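Local coordinates for lysosome-associated membrane glycoprotein 3 (Homo sapiens, PDB 4AKM), which is a lysosomal membrane glycoprotein that takes part in the unfolded protein response and in fusion of lysosomes with autophagosomes, at residues V2-S13 / I17-D29. Residues are numbered along the deposited sequence; the frame is centred on the assembly and turned at random.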
loop_
_atom_site.group_PDB
_atom_site.type_symbol
_atom_site.label_atom_id
_atom_site.label_comp_id
_atom_site.label_asym_id
_atom_site.label_seq_id
_atom_site.Cartn_x
_atom_site.Cartn_y
_atom_site.Cartn_z
ATOM N N VAL A 2 -7.804 -12.811 -2.228
ATOM C CA VAL A 2 -7.251 -11.505 -1.861
ATOM C C VAL A 2 -7.927 -10.946 -0.606
ATOM O O VAL A 2 -8.741 -10.018 -0.676
ATOM C CB VAL A 2 -7.372 -10.484 -3.021
ATOM C CG1 VAL A 2 -6.589 -9.207 -2.708
ATOM C CG2 VAL A 2 -6.889 -11.102 -4.323
ATOM N N LYS A 3 -7.586 -11.518 0.545
ATOM C CA LYS A 3 -8.210 -11.119 1.800
ATOM C C LYS A 3 -7.729 -9.738 2.248
ATOM O O LYS A 3 -6.555 -9.393 2.103
ATOM C CB LYS A 3 -7.995 -12.178 2.894
ATOM C CG LYS A 3 -8.978 -13.362 2.833
ATOM C CD LYS A 3 -8.831 -14.182 1.543
ATOM C CE LYS A 3 -9.962 -15.189 1.363
ATOM N NZ LYS A 3 -9.845 -15.935 0.071
ATOM N N THR A 4 -8.657 -8.944 2.769
ATOM C CA THR A 4 -8.352 -7.598 3.232
ATOM C C THR A 4 -7.654 -7.641 4.592
ATOM O O THR A 4 -8.121 -8.307 5.520
ATOM C CB THR A 4 -9.638 -6.748 3.325
ATOM O OG1 THR A 4 -10.270 -6.701 2.041
ATOM C CG2 THR A 4 -9.325 -5.331 3.778
ATOM N N GLY A 5 -6.532 -6.934 4.701
ATOM C CA GLY A 5 -5.782 -6.890 5.941
ATOM C C GLY A 5 -5.973 -5.592 6.693
ATOM O O GLY A 5 -6.130 -4.534 6.076
ATOM N N ILE A 6 -5.968 -5.669 8.022
ATOM C CA ILE A 6 -6.086 -4.474 8.844
ATOM C C ILE A 6 -4.742 -4.129 9.486
ATOM O O ILE A 6 -4.259 -4.805 10.401
ATOM C CB ILE A 6 -7.195 -4.604 9.894
ATOM C CG1 ILE A 6 -8.534 -4.876 9.210
ATOM C CG2 ILE A 6 -7.290 -3.339 10.723
ATOM C CD1 ILE A 6 -8.962 -6.325 9.251
ATOM N N TYR A 7 -4.145 -3.059 8.977
ATOM C CA TYR A 7 -2.804 -2.665 9.357
ATOM C C TYR A 7 -2.859 -1.351 10.096
ATOM O O TYR A 7 -3.872 -0.646 10.061
ATOM C CB TYR A 7 -1.935 -2.532 8.114
ATOM C CG TYR A 7 -1.971 -3.765 7.247
ATOM C CD1 TYR A 7 -1.684 -5.015 7.774
ATOM C CD2 TYR A 7 -2.319 -3.681 5.905
ATOM C CE1 TYR A 7 -1.728 -6.142 6.985
ATOM C CE2 TYR A 7 -2.361 -4.800 5.112
ATOM C CZ TYR A 7 -2.067 -6.026 5.654
ATOM O OH TYR A 7 -2.110 -7.143 4.857
ATOM N N GLN A 8 -1.751 -1.010 10.739
ATOM C CA GLN A 8 -1.763 0.047 11.721
ATOM C C GLN A 8 -0.340 0.435 12.088
ATOM O O GLN A 8 0.511 -0.427 12.303
ATOM C CB GLN A 8 -2.487 -0.478 12.948
ATOM C CG GLN A 8 -2.897 0.552 13.947
ATOM C CD GLN A 8 -3.390 -0.090 15.220
ATOM O OE1 GLN A 8 -2.595 -0.597 16.018
ATOM N NE2 GLN A 8 -4.708 -0.096 15.412
ATOM N N VAL A 9 -0.082 1.736 12.154
ATOM C CA VAL A 9 1.224 2.245 12.563
ATOM C C VAL A 9 1.036 3.187 13.750
ATOM O O VAL A 9 0.072 3.948 13.787
ATOM C CB VAL A 9 1.930 2.988 11.407
ATOM C CG1 VAL A 9 3.312 3.446 11.831
ATOM C CG2 VAL A 9 2.024 2.099 10.174
ATOM N N LEU A 10 1.942 3.138 14.723
ATOM C CA LEU A 10 1.759 3.922 15.943
ATOM C C LEU A 10 2.952 4.786 16.352
ATOM O O LEU A 10 4.111 4.396 16.189
ATOM C CB LEU A 10 1.379 3.005 17.107
ATOM C CG LEU A 10 0.001 2.346 17.056
ATOM C CD1 LEU A 10 -0.088 1.227 18.088
ATOM C CD2 LEU A 10 -1.089 3.378 17.286
ATOM N N ASN A 11 2.643 5.970 16.875
ATOM C CA ASN A 11 3.611 6.797 17.588
ATOM C C ASN A 11 3.462 6.527 19.084
ATOM O O ASN A 11 2.644 7.161 19.762
ATOM C CB ASN A 11 3.379 8.282 17.291
ATOM C CG ASN A 11 4.568 9.154 17.673
ATOM O OD1 ASN A 11 5.364 8.799 18.544
ATOM N ND2 ASN A 11 4.690 10.304 17.018
ATOM N N GLY A 12 4.234 5.566 19.586
ATOM C CA GLY A 12 4.148 5.145 20.974
ATOM C C GLY A 12 2.779 4.611 21.369
ATOM O O GLY A 12 2.646 3.457 21.784
ATOM N N SER A 13 1.761 5.456 21.233
ATOM C CA SER A 13 0.402 5.106 21.618
ATOM C C SER A 13 -0.605 5.755 20.671
ATOM O O SER A 13 -1.686 5.212 20.438
ATOM C CB SER A 13 0.130 5.546 23.058
ATOM O OG SER A 13 0.297 6.947 23.205
ATOM N N ILE A 17 -1.005 5.709 11.454
ATOM C CA ILE A 17 -1.513 5.218 10.177
ATOM C C ILE A 17 -2.482 4.070 10.428
ATOM O O ILE A 17 -2.174 3.142 11.168
ATOM C CB ILE A 17 -0.371 4.692 9.273
ATOM C CG1 ILE A 17 0.474 5.841 8.724
ATOM C CG2 ILE A 17 -0.919 3.855 8.128
ATOM C CD1 ILE A 17 1.603 5.390 7.827
ATOM N N LYS A 18 -3.657 4.139 9.816
ATOM C CA LYS A 18 -4.619 3.049 9.896
ATOM C C LYS A 18 -4.965 2.652 8.469
ATOM O O LYS A 18 -5.449 3.473 7.698
ATOM C CB LYS A 18 -5.875 3.497 10.641
ATOM C CG LYS A 18 -6.817 2.372 11.031
ATOM C CD LYS A 18 -8.196 2.922 11.385
ATOM C CE LYS A 18 -8.984 1.971 12.278
ATOM N NZ LYS A 18 -9.064 0.591 11.722
ATOM N N ALA A 19 -4.713 1.399 8.106
ATOM C CA ALA A 19 -4.942 0.984 6.729
ATOM C C ALA A 19 -5.529 -0.410 6.614
ATOM O O ALA A 19 -4.957 -1.395 7.070
ATOM C CB ALA A 19 -3.662 1.101 5.911
ATOM N N GLU A 20 -6.698 -0.466 6.000
ATOM C CA GLU A 20 -7.341 -1.714 5.654
ATOM C C GLU A 20 -7.317 -1.794 4.147
ATOM O O GLU A 20 -7.564 -0.799 3.477
ATOM C CB GLU A 20 -8.773 -1.712 6.161
ATOM C CG GLU A 20 -8.886 -1.360 7.634
ATOM C CD GLU A 20 -10.323 -1.199 8.077
ATOM O OE1 GLU A 20 -11.210 -1.260 7.207
ATOM O OE2 GLU A 20 -10.569 -1.012 9.286
ATOM N N MET A 21 -6.988 -2.967 3.619
ATOM C CA MET A 21 -6.924 -3.186 2.178
ATOM C C MET A 21 -6.479 -4.604 1.881
ATOM O O MET A 21 -5.963 -5.306 2.749
ATOM C CB MET A 21 -5.958 -2.208 1.497
ATOM C CG MET A 21 -4.502 -2.327 1.942
ATOM S SD MET A 21 -3.572 -0.773 1.882
ATOM C CE MET A 21 -3.768 -0.299 0.175
ATOM N N GLY A 22 -6.699 -5.011 0.642
ATOM C CA GLY A 22 -6.174 -6.245 0.113
ATOM C C GLY A 22 -5.147 -5.836 -0.909
ATOM O O GLY A 22 -5.324 -4.842 -1.612
ATOM N N ILE A 23 -4.055 -6.586 -0.979
ATOM C CA ILE A 23 -2.968 -6.248 -1.885
ATOM C C ILE A 23 -2.506 -7.477 -2.661
ATOM O O ILE A 23 -2.398 -8.579 -2.121
ATOM C CB ILE A 23 -1.800 -5.558 -1.139
ATOM C CG1 ILE A 23 -2.278 -4.235 -0.544
ATOM C CG2 ILE A 23 -0.632 -5.305 -2.071
ATOM C CD1 ILE A 23 -1.429 -3.740 0.594
ATOM N N GLN A 24 -2.272 -7.267 -3.948
ATOM C CA GLN A 24 -1.877 -8.316 -4.861
ATOM C C GLN A 24 -0.646 -7.817 -5.610
ATOM O O GLN A 24 -0.537 -6.631 -5.920
ATOM C CB GLN A 24 -3.031 -8.614 -5.833
ATOM C CG GLN A 24 -2.841 -9.860 -6.695
ATOM C CD GLN A 24 -4.054 -10.177 -7.570
ATOM O OE1 GLN A 24 -4.281 -9.537 -8.598
ATOM N NE2 GLN A 24 -4.834 -11.174 -7.162
ATOM N N LEU A 25 0.295 -8.711 -5.880
ATOM C CA LEU A 25 1.450 -8.361 -6.690
ATOM C C LEU A 25 1.415 -9.172 -7.974
ATOM O O LEU A 25 1.261 -10.385 -7.935
ATOM C CB LEU A 25 2.755 -8.605 -5.924
ATOM C CG LEU A 25 3.039 -7.638 -4.769
ATOM C CD1 LEU A 25 4.304 -8.023 -4.006
ATOM C CD2 LEU A 25 3.134 -6.204 -5.276
ATOM N N ILE A 26 1.542 -8.497 -9.108
ATOM C CA ILE A 26 1.529 -9.161 -10.401
ATOM C C ILE A 26 2.900 -9.036 -11.056
ATOM O O ILE A 26 3.350 -7.922 -11.333
ATOM C CB ILE A 26 0.464 -8.549 -11.357
ATOM C CG1 ILE A 26 -0.961 -8.862 -10.885
ATOM C CG2 ILE A 26 0.667 -9.054 -12.782
ATOM C CD1 ILE A 26 -1.533 -7.865 -9.907
ATOM N N VAL A 27 3.565 -10.169 -11.297
ATOM C CA VAL A 27 4.833 -10.140 -12.031
ATOM C C VAL A 27 4.719 -10.736 -13.433
ATOM O O VAL A 27 4.100 -11.778 -13.638
ATOM C CB VAL A 27 6.041 -10.756 -11.242
ATOM C CG1 VAL A 27 5.810 -10.679 -9.739
ATOM C CG2 VAL A 27 6.325 -12.192 -11.671
ATOM N N GLN A 28 5.311 -10.043 -14.399
ATOM C CA GLN A 28 5.263 -10.457 -15.796
ATOM C C GLN A 28 6.477 -11.304 -16.163
ATOM O O GLN A 28 7.499 -10.777 -16.601
ATOM C CB GLN A 28 5.189 -9.230 -16.702
ATOM C CG GLN A 28 4.179 -9.354 -17.825
ATOM C CD GLN A 28 3.586 -8.016 -18.217
ATOM O OE1 GLN A 28 2.363 -7.865 -18.308
ATOM N NE2 GLN A 28 4.453 -7.033 -18.451
ATOM N N ASP A 29 6.349 -12.617 -15.986
ATOM C CA ASP A 29 7.428 -13.562 -16.264
ATOM C C ASP A 29 7.915 -13.467 -17.700
ATOM O O ASP A 29 9.115 -13.396 -17.955
ATOM C CB ASP A 29 6.951 -14.994 -16.013
ATOM C CG ASP A 29 6.725 -15.283 -14.551
ATOM O OD1 ASP A 29 7.562 -14.849 -13.732
ATOM O OD2 ASP A 29 5.714 -15.942 -14.222
HETATM O O HOH W 1 -3.413 -6.969 2.078
#
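Val-9 and Ile-17 lie side by side near the turn of the beta hairpin made by strands 5-11 and 14-27, their CB atoms 3.6 Å apart. Three hydrogen-bonded pairs, Val-9 with Ile-17, Tyr-7 with Ala-19 and Gly-5 with Met-21, each close a two-bond ring; the bond from Tyr-7 N to Ala-19 O measures 2.7 Å. On the tight face Val-9, Ile-17, Tyr-7 and Ala-19 pack on strand 57-64 of the other sheet, Val-9 and Ala-19 on Leu-60, Ile-17 on Ser-58 and Tyr-7 on Leu-62, while Met-21 meets Thr-134 of strand 130-135. With CG anti to its carbonyl carbon (chi1 -53°), Tyr-7 swings its ring back over Gly-5, whose C sits 4.0 Å above the ring centre. At the ring edge, in its plane, a water bridges Tyr-7 OH and Met-21 O, 3.1 Å from each. The reverse face is looser and nearer solvent. There Ile-6 and Glu-20 lie alongside each other, pointing the same way, with Ile-6 CG1 3.9 Å from Glu-20 CG, and Lys-18 NZ gives a weak bond, part of a salt bridge, to Glu-20 OE2 (3.3 Å). Gln-8 shares this face, and Phe-149 lies against Lys-18 and Glu-20. Beyond the paired strands Val-2 crosses Gln-24 at about a right angle, its CG2 3.5 Å from Gln-24 NE2, which bonds to Asn-41. In this membrane-proximal luminal domain, a beta prism, main-chain bonds thus fix the hairpin register, the buried face carries the packing between sheets, and a shared water gives the phenol hydroxyl and Met-21 O a polar partner.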